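Local atomic coordinates of protein archease (Thermotoga maritima, PDB entry 1J5U), a protein that probably activates the tRNA-splicing ligase complex by promoting guanylylation of its catalytic subunit RtcB, and binds calcium. Residues Y25-N30 with L128-V133; I49-E54 with T99-R104; E54-M59 with K82-W87; E64-F69 with L118-R123. One frame throughout, in Å; residues are numbered along the deposited sequence.

How the contacts relate
From the N terminus, strand 23-29 comes first, and contact 1 joins it to the last strand, 127-135. This closes a loop that encloses the other three contacts. Contact 2 then closes a smaller loop between strands 50-52 and 95-105. Contact 3, between 54-59 and 82-87, nests inside contact 2, shares E54 with it and lies in the same four-stranded sheet. Contact 4 joins the start of helix 66-81 to strand 113-124, and along the chain it crosses contacts 2 and 3. It touches contact 1 through K129 O and E122 N. Contacts 1 and 4 lie on one side of the chain's centre, contacts 2 and 3 on the other.

Contact 1. Residues Y25-N30 with L128-V133; sequences YEISGN and LKTKVV
The Y25 ring turns an edge to V132, whose O lies near the ring plane; Y25 CB packs on V132 CG2. The flat carboxylate of E26 folds over the neighbouring strand. Its OE2 is 3.3 Å from T130 C, and its OE1 is 3.4 Å from K131 NZ in a weak salt bridge. The bend at chi2 (69°) turns CD of E26 toward this strand. The E26 and K131 side chains cross at about a right angle. On the opposite side of the sheet, I27 lies alongside T130, with CG1 3.8 Å from T130 CG2. I27 CD1 reaches further, to 3.6 Å from V132 CG1. I27 and V132 both also touch F69 of helix 66-81. An alanine at I27 would probably leave a gap between T130, V132 and that helix. The backbones are held by paired bonds between Y25 and V132, I27 and T130, and G29 and L128. L128 N to G29 O, at 2.8 Å, is nearly straight (174°). T130 OG1 bonds to K120 N, and the K129 backbone pairs with E122 of strand 113-124. Strand 127-135 is thus the middle of a three-stranded antiparallel sheet, consistent with the strand-helix-strand-strand plan of the SHS2 clan.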
# COMPACT_ATOMS: atom_id res chain seq x y z
N TYR A 25 -0.72 8.86 5.51
CA TYR A 25 -0.01 9.62 4.50
C TYR A 25 -1.04 10.21 3.56
O TYR A 25 -2.15 9.69 3.42
CB TYR A 25 0.91 8.75 3.63
CG TYR A 25 1.97 7.99 4.36
CD1 TYR A 25 1.65 6.90 5.14
CD2 TYR A 25 3.33 8.35 4.25
CE1 TYR A 25 2.62 6.18 5.80
CE2 TYR A 25 4.31 7.63 4.91
CZ TYR A 25 3.94 6.55 5.69
OH TYR A 25 4.87 5.83 6.41
N GLU A 26 -0.64 11.30 2.91
CA GLU A 26 -1.46 11.89 1.89
C GLU A 26 -0.68 11.52 0.64
O GLU A 26 0.51 11.83 0.54
CB GLU A 26 -1.52 13.40 2.02
CG GLU A 26 -2.43 14.06 0.98
CD GLU A 26 -3.92 13.76 1.22
OE1 GLU A 26 -4.29 13.50 2.40
OE2 GLU A 26 -4.71 13.81 0.25
N ILE A 27 -1.32 10.82 -0.30
CA ILE A 27 -0.64 10.47 -1.54
C ILE A 27 -1.29 11.26 -2.67
O ILE A 27 -2.49 11.55 -2.66
CB ILE A 27 -0.70 8.94 -1.84
CG1 ILE A 27 -2.16 8.45 -1.83
CG2 ILE A 27 0.17 8.18 -0.86
CD1 ILE A 27 -2.32 6.99 -2.24
N SER A 28 -0.49 11.63 -3.65
CA SER A 28 -0.99 12.43 -4.75
C SER A 28 -0.29 12.04 -6.03
O SER A 28 0.85 11.59 -5.99
CB SER A 28 -0.75 13.91 -4.47
OG SER A 28 0.62 14.11 -4.17
N GLY A 29 -0.98 12.23 -7.15
CA GLY A 29 -0.41 11.90 -8.44
C GLY A 29 -1.40 12.35 -9.50
O GLY A 29 -2.40 13.02 -9.19
N ASN A 30 -1.15 12.01 -10.76
CA ASN A 30 -2.07 12.42 -11.82
C ASN A 30 -3.01 11.30 -12.24
O ASN A 30 -3.84 11.49 -13.13
CB ASN A 30 -1.28 12.90 -13.06
CG ASN A 30 -0.46 14.17 -12.79
OD1 ASN A 30 0.71 14.26 -13.19
ND2 ASN A 30 -1.07 15.15 -12.13
N LEU A 128 -4.93 13.90 -8.48
CA LEU A 128 -5.81 12.94 -7.84
C LEU A 128 -5.12 12.68 -6.51
O LEU A 128 -3.93 12.39 -6.48
CB LEU A 128 -5.88 11.66 -8.67
CG LEU A 128 -6.96 10.68 -8.20
CD1 LEU A 128 -8.34 11.35 -8.34
CD2 LEU A 128 -6.90 9.39 -9.05
N LYS A 129 -5.84 12.79 -5.40
CA LYS A 129 -5.22 12.57 -4.10
C LYS A 129 -6.15 11.94 -3.07
O LYS A 129 -7.37 11.90 -3.24
CB LYS A 129 -4.69 13.89 -3.54
CG LYS A 129 -5.76 14.92 -3.25
CD LYS A 129 -5.16 16.25 -2.76
CE LYS A 129 -6.27 17.30 -2.55
NZ LYS A 129 -5.74 18.70 -2.47
N THR A 130 -5.55 11.43 -2.01
CA THR A 130 -6.29 10.84 -0.90
C THR A 130 -5.38 10.57 0.27
O THR A 130 -4.15 10.50 0.11
CB THR A 130 -6.96 9.49 -1.26
OG1 THR A 130 -7.75 9.04 -0.14
CG2 THR A 130 -5.92 8.41 -1.56
N LYS A 131 -5.97 10.46 1.45
CA LYS A 131 -5.20 10.08 2.61
C LYS A 131 -5.24 8.54 2.54
O LYS A 131 -6.14 7.97 1.94
CB LYS A 131 -5.87 10.56 3.90
CG LYS A 131 -5.13 11.71 4.61
CD LYS A 131 -5.90 12.21 5.82
CE LYS A 131 -5.09 13.21 6.62
NZ LYS A 131 -4.52 14.26 5.73
N VAL A 132 -4.24 7.89 3.13
CA VAL A 132 -4.22 6.44 3.23
C VAL A 132 -3.80 6.19 4.66
O VAL A 132 -2.79 6.75 5.15
CB VAL A 132 -3.21 5.75 2.26
CG1 VAL A 132 -3.81 5.72 0.84
CG2 VAL A 132 -1.86 6.46 2.27
N VAL A 133 -4.59 5.38 5.35
CA VAL A 133 -4.34 5.08 6.75
C VAL A 133 -4.10 3.60 6.92
O VAL A 133 -4.92 2.76 6.51
CB VAL A 133 -5.53 5.54 7.62
CG1 VAL A 133 -5.36 5.07 9.08
CG2 VAL A 133 -5.66 7.05 7.55

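Contact 2. Residues I49-E54 with T99-R104; sequences IVLDTE and TFRKIR
L51 and I103 form an antiparallel, non-hydrogen-bonded pair in the four-stranded sheet, just before the chain turns a corner at T53. Two backbone bonds flank the pair. R104 N donates to V50 O, and D52 N to K102 O at 2.6 Å. Past the corner, K102 N donates to E54 O. The carbonyl of D52 is taken by a side chain instead. R101 grips D52 O side-on with two nitrogens, NE at 2.8 Å and NH2 at 2.9 Å. The oxygen lies in the guanidinium plane, but NH2 sits well above the carbonyl plane. A bend at chi3 (65°) brings NE of R101 round to this oxygen. L51 CB rests over one face of the same guanidinium, 3.5 Å above its plane and toward the rim. R101 also makes a cation-pi contact with W87.

R104 crosses D52 at about a right angle. Its NE makes a salt bridge to D52 OD1 at 3.1 Å, meeting the oxygen from above the carboxylate plane. V50 CG1 lies over one face of the R104 guanidinium. On the inner side, I49 CG2 meets I103 CG1, and both residues touch I80 of helix 66-81. The arrangement is that of a chain bending at a corner while both its halves, 50-52 and 54-61, pair with one strand, 95-105, of an antiparallel sheet.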
# COMPACT_ATOMS: atom_id res chain seq x y z
N ILE A 49 12.19 -2.31 3.42
CA ILE A 49 12.42 -3.48 2.60
C ILE A 49 13.63 -3.35 1.68
O ILE A 49 13.82 -2.33 1.03
CB ILE A 49 11.14 -3.80 1.76
CG1 ILE A 49 10.03 -4.25 2.70
CG2 ILE A 49 11.43 -4.89 0.71
CD1 ILE A 49 8.64 -4.32 2.08
N VAL A 50 14.45 -4.39 1.67
CA VAL A 50 15.62 -4.42 0.80
C VAL A 50 15.28 -5.57 -0.15
O VAL A 50 14.88 -6.65 0.28
CB VAL A 50 16.93 -4.73 1.58
CG1 VAL A 50 18.13 -4.74 0.62
CG2 VAL A 50 17.16 -3.69 2.66
N LEU A 51 15.44 -5.33 -1.45
CA LEU A 51 15.07 -6.33 -2.44
C LEU A 51 16.16 -7.22 -3.02
O LEU A 51 17.30 -6.79 -3.21
CB LEU A 51 14.34 -5.65 -3.60
CG LEU A 51 13.10 -4.81 -3.29
CD1 LEU A 51 12.60 -4.16 -4.56
CD2 LEU A 51 12.03 -5.69 -2.68
N ASP A 52 15.80 -8.46 -3.31
CA ASP A 52 16.72 -9.38 -3.98
C ASP A 52 16.36 -9.18 -5.45
O ASP A 52 15.57 -8.29 -5.79
CB ASP A 52 16.47 -10.84 -3.57
CG ASP A 52 17.34 -11.28 -2.39
OD1 ASP A 52 18.51 -10.84 -2.30
OD2 ASP A 52 16.86 -12.09 -1.56
N THR A 53 16.90 -10.01 -6.34
CA THR A 53 16.64 -9.85 -7.76
C THR A 53 15.52 -10.68 -8.36
O THR A 53 14.95 -10.29 -9.37
CB THR A 53 17.90 -10.15 -8.56
OG1 THR A 53 18.26 -11.52 -8.35
CG2 THR A 53 19.05 -9.26 -8.11
N GLU A 54 15.21 -11.82 -7.75
CA GLU A 54 14.17 -12.71 -8.26
C GLU A 54 12.83 -11.98 -8.37
O GLU A 54 12.43 -11.25 -7.45
CB GLU A 54 14.05 -13.95 -7.37
CG GLU A 54 12.97 -14.91 -7.78
CD GLU A 54 12.90 -16.14 -6.90
OE1 GLU A 54 13.21 -16.04 -5.69
OE2 GLU A 54 12.51 -17.21 -7.40
N THR A 99 5.02 -6.18 -10.98
CA THR A 99 6.18 -7.04 -10.84
C THR A 99 6.63 -6.92 -9.38
O THR A 99 6.85 -5.81 -8.89
CB THR A 99 7.34 -6.58 -11.74
OG1 THR A 99 6.90 -6.48 -13.11
CG2 THR A 99 8.50 -7.61 -11.67
N PHE A 100 6.72 -8.06 -8.70
CA PHE A 100 7.19 -8.11 -7.33
C PHE A 100 8.65 -8.57 -7.34
O PHE A 100 9.09 -9.21 -8.30
CB PHE A 100 6.39 -9.11 -6.51
CG PHE A 100 4.94 -8.76 -6.33
CD1 PHE A 100 4.02 -8.99 -7.36
CD2 PHE A 100 4.50 -8.22 -5.13
CE1 PHE A 100 2.68 -8.69 -7.18
CE2 PHE A 100 3.16 -7.91 -4.95
CZ PHE A 100 2.24 -8.15 -5.97
N ARG A 101 9.40 -8.21 -6.31
CA ARG A 101 10.78 -8.66 -6.18
C ARG A 101 10.90 -9.34 -4.81
O ARG A 101 10.21 -8.97 -3.85
CB ARG A 101 11.78 -7.52 -6.33
CG ARG A 101 12.16 -7.29 -7.80
CD ARG A 101 13.11 -6.11 -7.98
NE ARG A 101 14.41 -6.34 -7.36
CZ ARG A 101 15.42 -5.47 -7.36
NH1 ARG A 101 15.29 -4.29 -7.96
NH2 ARG A 101 16.56 -5.77 -6.75
N LYS A 102 11.74 -10.38 -4.75
CA LYS A 102 11.93 -11.12 -3.52
C LYS A 102 12.55 -10.20 -2.49
O LYS A 102 13.47 -9.45 -2.79
CB LYS A 102 12.84 -12.32 -3.75
CG LYS A 102 12.86 -13.29 -2.61
CD LYS A 102 11.47 -13.91 -2.41
CE LYS A 102 11.43 -14.74 -1.12
NZ LYS A 102 10.11 -15.36 -0.90
N ILE A 103 12.03 -10.26 -1.28
CA ILE A 103 12.52 -9.43 -0.19
C ILE A 103 13.80 -10.04 0.39
O ILE A 103 13.79 -11.18 0.85
CB ILE A 103 11.46 -9.34 0.91
CG1 ILE A 103 10.25 -8.58 0.37
CG2 ILE A 103 12.05 -8.75 2.18
CD1 ILE A 103 9.07 -8.54 1.34
N ARG A 104 14.90 -9.29 0.35
CA ARG A 104 16.14 -9.80 0.92
C ARG A 104 15.97 -9.69 2.44
O ARG A 104 16.07 -10.68 3.16
CB ARG A 104 17.33 -8.97 0.47
CG ARG A 104 18.68 -9.61 0.84
CD ARG A 104 19.84 -8.71 0.46
NE ARG A 104 19.83 -8.39 -0.97
CZ ARG A 104 20.51 -7.39 -1.50
NH1 ARG A 104 21.26 -6.60 -0.73
NH2 ARG A 104 20.45 -7.16 -2.81

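Contact 3. Residues E54-M59 with K82-W87; sequences EEKEKM and KGWAPW
The side chain of K56 crosses the W84 indole at about a right angle and lies over one face. K56 CD sits 3.6 Å above the ring plane, over the centre of the indole. It makes a CH-pi contact with the five-membered ring, 13° off the normal. K56 NZ follows over the same ring, 4.0 Å from its centroid, as a cation-pi pair. Nearer the backbone, K56 CB lies 3.6 Å from W84 CZ3, over the six-membered ring. CG of K56 is anti to the backbone N (chi1 158°), which starts the chain toward W84. K102 of strand 95-105 makes a cation-pi contact on the opposite face, which leaves the indole between two lysines.

E54 meets the far rim of the indole. Its CG and CD are each 3.6 Å from W84 CH2, and its carboxylate is turned 61° from the ring plane. E54 O lies near the ring plane, by CZ3. E55 reaches the other tryptophan, with OE2 3.4 Å from W87 CZ3. No hydrogen bond joins the two segments. Their backbones stand well apart, because both strands pair with 95-105. G83, in a Schellman motif, ends helix 66-81 and leads into W84.

K56 NZ has its main polar partner in E79 of that helix, by a salt bridge. This bridge probably balances the K56 charge and holds its NZ over the indole, whose electron-rich faces are suited to the two lysines.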
# COMPACT_ATOMS: atom_id res chain seq x y z
N GLU A 54 15.21 -11.82 -7.75
CA GLU A 54 14.17 -12.71 -8.26
C GLU A 54 12.83 -11.98 -8.37
O GLU A 54 12.43 -11.25 -7.45
CB GLU A 54 14.05 -13.95 -7.37
CG GLU A 54 12.97 -14.91 -7.78
CD GLU A 54 12.90 -16.14 -6.90
OE1 GLU A 54 13.21 -16.04 -5.69
OE2 GLU A 54 12.51 -17.21 -7.40
N GLU A 55 12.15 -12.18 -9.49
CA GLU A 55 10.87 -11.51 -9.73
C GLU A 55 9.68 -12.45 -9.85
O GLU A 55 9.82 -13.66 -10.05
CB GLU A 55 10.97 -10.64 -10.98
CG GLU A 55 11.88 -9.44 -10.83
CD GLU A 55 12.12 -8.73 -12.14
OE1 GLU A 55 11.30 -8.89 -13.07
OE2 GLU A 55 13.12 -7.99 -12.25
N LYS A 56 8.50 -11.87 -9.75
CA LYS A 56 7.24 -12.59 -9.82
C LYS A 56 6.20 -11.54 -10.22
O LYS A 56 6.32 -10.37 -9.83
CB LYS A 56 6.95 -13.17 -8.43
CG LYS A 56 5.53 -13.51 -8.13
CD LYS A 56 5.43 -14.15 -6.76
CE LYS A 56 4.16 -13.72 -6.06
NZ LYS A 56 3.71 -14.73 -5.06
N GLU A 57 5.19 -11.93 -10.99
CA GLU A 57 4.19 -10.95 -11.39
C GLU A 57 2.74 -11.40 -11.23
O GLU A 57 2.41 -12.58 -11.35
CB GLU A 57 4.45 -10.52 -12.85
CG GLU A 57 5.87 -10.05 -13.10
CD GLU A 57 6.14 -9.71 -14.56
OE1 GLU A 57 5.78 -10.49 -15.47
OE2 GLU A 57 6.76 -8.67 -14.78
N LYS A 58 1.86 -10.43 -10.96
CA LYS A 58 0.44 -10.68 -10.79
C LYS A 58 -0.31 -9.56 -11.48
O LYS A 58 0.24 -8.47 -11.68
CB LYS A 58 0.05 -10.71 -9.31
CG LYS A 58 0.75 -11.79 -8.52
CD LYS A 58 0.37 -11.73 -7.04
CE LYS A 58 -1.06 -12.18 -6.82
NZ LYS A 58 -1.39 -12.24 -5.34
N MSE A 59 -1.56 -9.84 -11.84
CA MSE A 59 -2.43 -8.87 -12.50
C MSE A 59 -3.48 -8.35 -11.51
O MSE A 59 -3.96 -9.08 -10.65
CB MSE A 59 -3.20 -9.52 -13.66
CG MSE A 59 -2.37 -10.08 -14.80
SE MSE A 59 -1.27 -8.79 -15.74
CE MSE A 59 -2.48 -7.40 -15.86
N LYS A 82 4.55 -13.03 2.40
CA LYS A 82 5.02 -14.25 1.76
C LYS A 82 6.43 -14.07 1.24
O LYS A 82 6.98 -14.94 0.58
CB LYS A 82 4.09 -14.65 0.60
CG LYS A 82 2.70 -15.08 1.05
CD LYS A 82 1.82 -15.48 -0.12
CE LYS A 82 0.46 -15.96 0.37
NZ LYS A 82 -0.43 -16.35 -0.78
N GLY A 83 7.02 -12.92 1.53
CA GLY A 83 8.36 -12.66 1.08
C GLY A 83 8.46 -11.94 -0.27
O GLY A 83 9.54 -11.89 -0.84
N TRP A 84 7.37 -11.37 -0.76
CA TRP A 84 7.40 -10.66 -2.05
C TRP A 84 6.91 -9.19 -1.95
O TRP A 84 5.83 -8.94 -1.46
CB TRP A 84 6.53 -11.40 -3.08
CG TRP A 84 7.01 -12.81 -3.42
CD1 TRP A 84 6.62 -13.98 -2.85
CD2 TRP A 84 8.00 -13.15 -4.39
NE1 TRP A 84 7.30 -15.04 -3.40
CE2 TRP A 84 8.16 -14.56 -4.35
CE3 TRP A 84 8.78 -12.41 -5.29
CZ2 TRP A 84 9.07 -15.23 -5.17
CZ3 TRP A 84 9.68 -13.09 -6.12
CH2 TRP A 84 9.81 -14.49 -6.05
N ALA A 85 7.70 -8.25 -2.45
CA ALA A 85 7.32 -6.85 -2.40
C ALA A 85 7.01 -6.23 -3.77
O ALA A 85 7.70 -6.52 -4.75
CB ALA A 85 8.42 -6.05 -1.70
N PRO A 86 5.95 -5.41 -3.85
CA PRO A 86 5.61 -4.77 -5.13
C PRO A 86 6.78 -3.88 -5.55
O PRO A 86 7.33 -3.13 -4.74
CB PRO A 86 4.33 -3.98 -4.79
CG PRO A 86 4.54 -3.63 -3.30
CD PRO A 86 5.04 -4.98 -2.77
N TRP A 87 7.17 -3.95 -6.81
CA TRP A 87 8.31 -3.17 -7.29
C TRP A 87 8.00 -2.27 -8.48
O TRP A 87 8.30 -1.06 -8.47
CB TRP A 87 9.46 -4.14 -7.61
CG TRP A 87 10.66 -3.50 -8.26
CD1 TRP A 87 11.43 -2.48 -7.76
CD2 TRP A 87 11.24 -3.86 -9.51
NE1 TRP A 87 12.44 -2.19 -8.63
CE2 TRP A 87 12.35 -3.01 -9.72
CE3 TRP A 87 10.92 -4.81 -10.49
CZ2 TRP A 87 13.15 -3.09 -10.86
CZ3 TRP A 87 11.72 -4.90 -11.63
CH2 TRP A 87 12.82 -4.04 -11.81

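Contact 4. Residues E64-F69 with L118-R123; sequences ETEDAF and LLKFER
E66 reaches from the first turn of its helix to the backbone of F121. Its OE2 accepts from F121 N at 2.8 Å, in a nearly straight bond (167°) that uses the anti lone pair. The carboxylate is stacked on the F121 ring, their planes 21° apart. E66 CG lies over the ring centre, 4.1 Å from the centroid, as a CH-pi contact. The bend at chi2 (86°) turns CD of E66 along this face. E66 CG and CB also pass L119 CG, each at 4.0 Å, the two side chains running in opposite directions. An alanine at E66 would probably leave F121 N without this acceptor and open a gap over the F121 ring.

The far end of F121 reaches T65 and F69 at the start of the helix. F121 CZ touches F69 CB at 3.7 Å. The F121 edge faces the F69 ring in a T-shaped (edge-to-face) pair, with centroids 5.6 Å apart. F121 CE2 approaches the T65 backbone, 3.4 Å from T65 C. L119 CD1 packs on F69 CD1.

T65 is the N-cap of helix 66-81. Its OG1 accepts from A68 N at 3.0 Å, and T65 O takes the bond from F69 N. The contact sets the capped helix start against the irregular part of strand 113-124. E63 OE2 bonds to T65 OG1 in turn. Further out, D67 OD1 bonds to Y116 OH, a second link from the helix start to this strand. F121 touches T130 of strand 127-135. F69 continues inward to V132 and to L36 and A39 of helix 32-47.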
# COMPACT_ATOMS: atom_id res chain seq x y z
N GLU A 64 -10.53 2.50 -11.14
CA GLU A 64 -10.24 3.65 -10.30
C GLU A 64 -11.23 3.92 -9.17
O GLU A 64 -11.90 4.95 -9.13
CB GLU A 64 -10.03 4.85 -11.23
CG GLU A 64 -8.88 4.54 -12.20
CD GLU A 64 -8.99 5.21 -13.57
OE1 GLU A 64 -9.83 4.79 -14.39
OE2 GLU A 64 -8.21 6.16 -13.82
N THR A 65 -11.30 2.98 -8.24
CA THR A 65 -12.19 3.08 -7.09
C THR A 65 -11.42 2.79 -5.81
O THR A 65 -10.38 2.12 -5.83
CB THR A 65 -13.34 2.06 -7.17
OG1 THR A 65 -12.79 0.74 -6.99
CG2 THR A 65 -14.07 2.15 -8.51
N GLU A 66 -11.95 3.27 -4.69
CA GLU A 66 -11.29 3.04 -3.41
C GLU A 66 -11.29 1.56 -3.09
O GLU A 66 -10.34 1.04 -2.50
CB GLU A 66 -11.97 3.85 -2.31
CG GLU A 66 -11.73 5.37 -2.45
CD GLU A 66 -12.73 6.05 -3.39
OE1 GLU A 66 -13.55 5.33 -4.00
OE2 GLU A 66 -12.69 7.29 -3.51
N ASP A 67 -12.36 0.86 -3.49
CA ASP A 67 -12.44 -0.57 -3.23
C ASP A 67 -11.33 -1.34 -3.94
O ASP A 67 -10.69 -2.20 -3.35
CB ASP A 67 -13.79 -1.15 -3.68
CG ASP A 67 -14.94 -0.78 -2.74
OD1 ASP A 67 -14.68 -0.47 -1.56
OD2 ASP A 67 -16.10 -0.81 -3.19
N ALA A 68 -11.11 -1.04 -5.22
CA ALA A 68 -10.06 -1.74 -5.97
C ALA A 68 -8.71 -1.39 -5.37
O ALA A 68 -7.83 -2.25 -5.28
CB ALA A 68 -10.09 -1.36 -7.46
N PHE A 69 -8.55 -0.13 -4.97
CA PHE A 69 -7.29 0.33 -4.36
C PHE A 69 -7.02 -0.46 -3.09
O PHE A 69 -5.92 -0.98 -2.88
CB PHE A 69 -7.37 1.82 -4.06
CG PHE A 69 -6.04 2.41 -3.60
CD1 PHE A 69 -5.77 2.59 -2.25
CD2 PHE A 69 -5.10 2.85 -4.53
CE1 PHE A 69 -4.57 3.21 -1.83
CE2 PHE A 69 -3.92 3.46 -4.13
CZ PHE A 69 -3.65 3.65 -2.76
N LEU A 118 -10.54 7.29 6.08
CA LEU A 118 -10.22 8.46 5.27
C LEU A 118 -9.84 8.15 3.82
O LEU A 118 -9.31 9.03 3.13
CB LEU A 118 -9.08 9.25 5.95
CG LEU A 118 -9.36 9.64 7.42
CD1 LEU A 118 -8.14 10.34 8.05
CD2 LEU A 118 -10.61 10.53 7.47
N LEU A 119 -10.08 6.93 3.35
CA LEU A 119 -9.76 6.57 1.97
C LEU A 119 -10.85 7.16 1.08
O LEU A 119 -11.99 6.70 1.11
CB LEU A 119 -9.74 5.04 1.82
CG LEU A 119 -9.22 4.50 0.48
CD1 LEU A 119 -7.85 5.15 0.15
CD2 LEU A 119 -9.08 2.97 0.57
N LYS A 120 -10.51 8.19 0.30
CA LYS A 120 -11.45 8.87 -0.59
C LYS A 120 -10.68 9.66 -1.64
O LYS A 120 -9.99 10.63 -1.31
CB LYS A 120 -12.34 9.84 0.21
CG LYS A 120 -13.35 10.64 -0.62
CD LYS A 120 -13.92 11.79 0.24
CE LYS A 120 -15.14 12.48 -0.40
NZ LYS A 120 -14.83 13.24 -1.66
N PHE A 121 -10.77 9.25 -2.91
CA PHE A 121 -10.06 9.94 -3.97
C PHE A 121 -10.68 11.32 -4.21
O PHE A 121 -11.90 11.46 -4.30
CB PHE A 121 -10.09 9.14 -5.28
CG PHE A 121 -9.45 7.77 -5.18
CD1 PHE A 121 -8.31 7.56 -4.41
CD2 PHE A 121 -9.97 6.69 -5.90
CE1 PHE A 121 -7.69 6.32 -4.37
CE2 PHE A 121 -9.35 5.45 -5.86
CZ PHE A 121 -8.22 5.26 -5.10
N GLU A 122 -9.83 12.34 -4.30
CA GLU A 122 -10.31 13.70 -4.55
C GLU A 122 -9.53 14.24 -5.73
O GLU A 122 -8.30 14.09 -5.78
CB GLU A 122 -10.05 14.62 -3.36
CG GLU A 122 -10.66 14.18 -2.05
CD GLU A 122 -10.46 15.21 -0.95
OE1 GLU A 122 -9.41 15.91 -0.96
OE2 GLU A 122 -11.35 15.32 -0.07
N ARG A 123 -10.25 14.88 -6.66
CA ARG A 123 -9.66 15.48 -7.85
C ARG A 123 -9.52 16.99 -7.68
O ARG A 123 -10.45 17.65 -7.22
CB ARG A 123 -10.53 15.24 -9.08
CG ARG A 123 -10.48 13.88 -9.67
CD ARG A 123 -11.38 13.87 -10.92
NE ARG A 123 -11.08 15.00 -11.81
CZ ARG A 123 -11.90 15.44 -12.76
NH1 ARG A 123 -13.07 14.86 -12.97
NH2 ARG A 123 -11.55 16.49 -13.50
O HOH W 1 -14.11 8.96 -4.61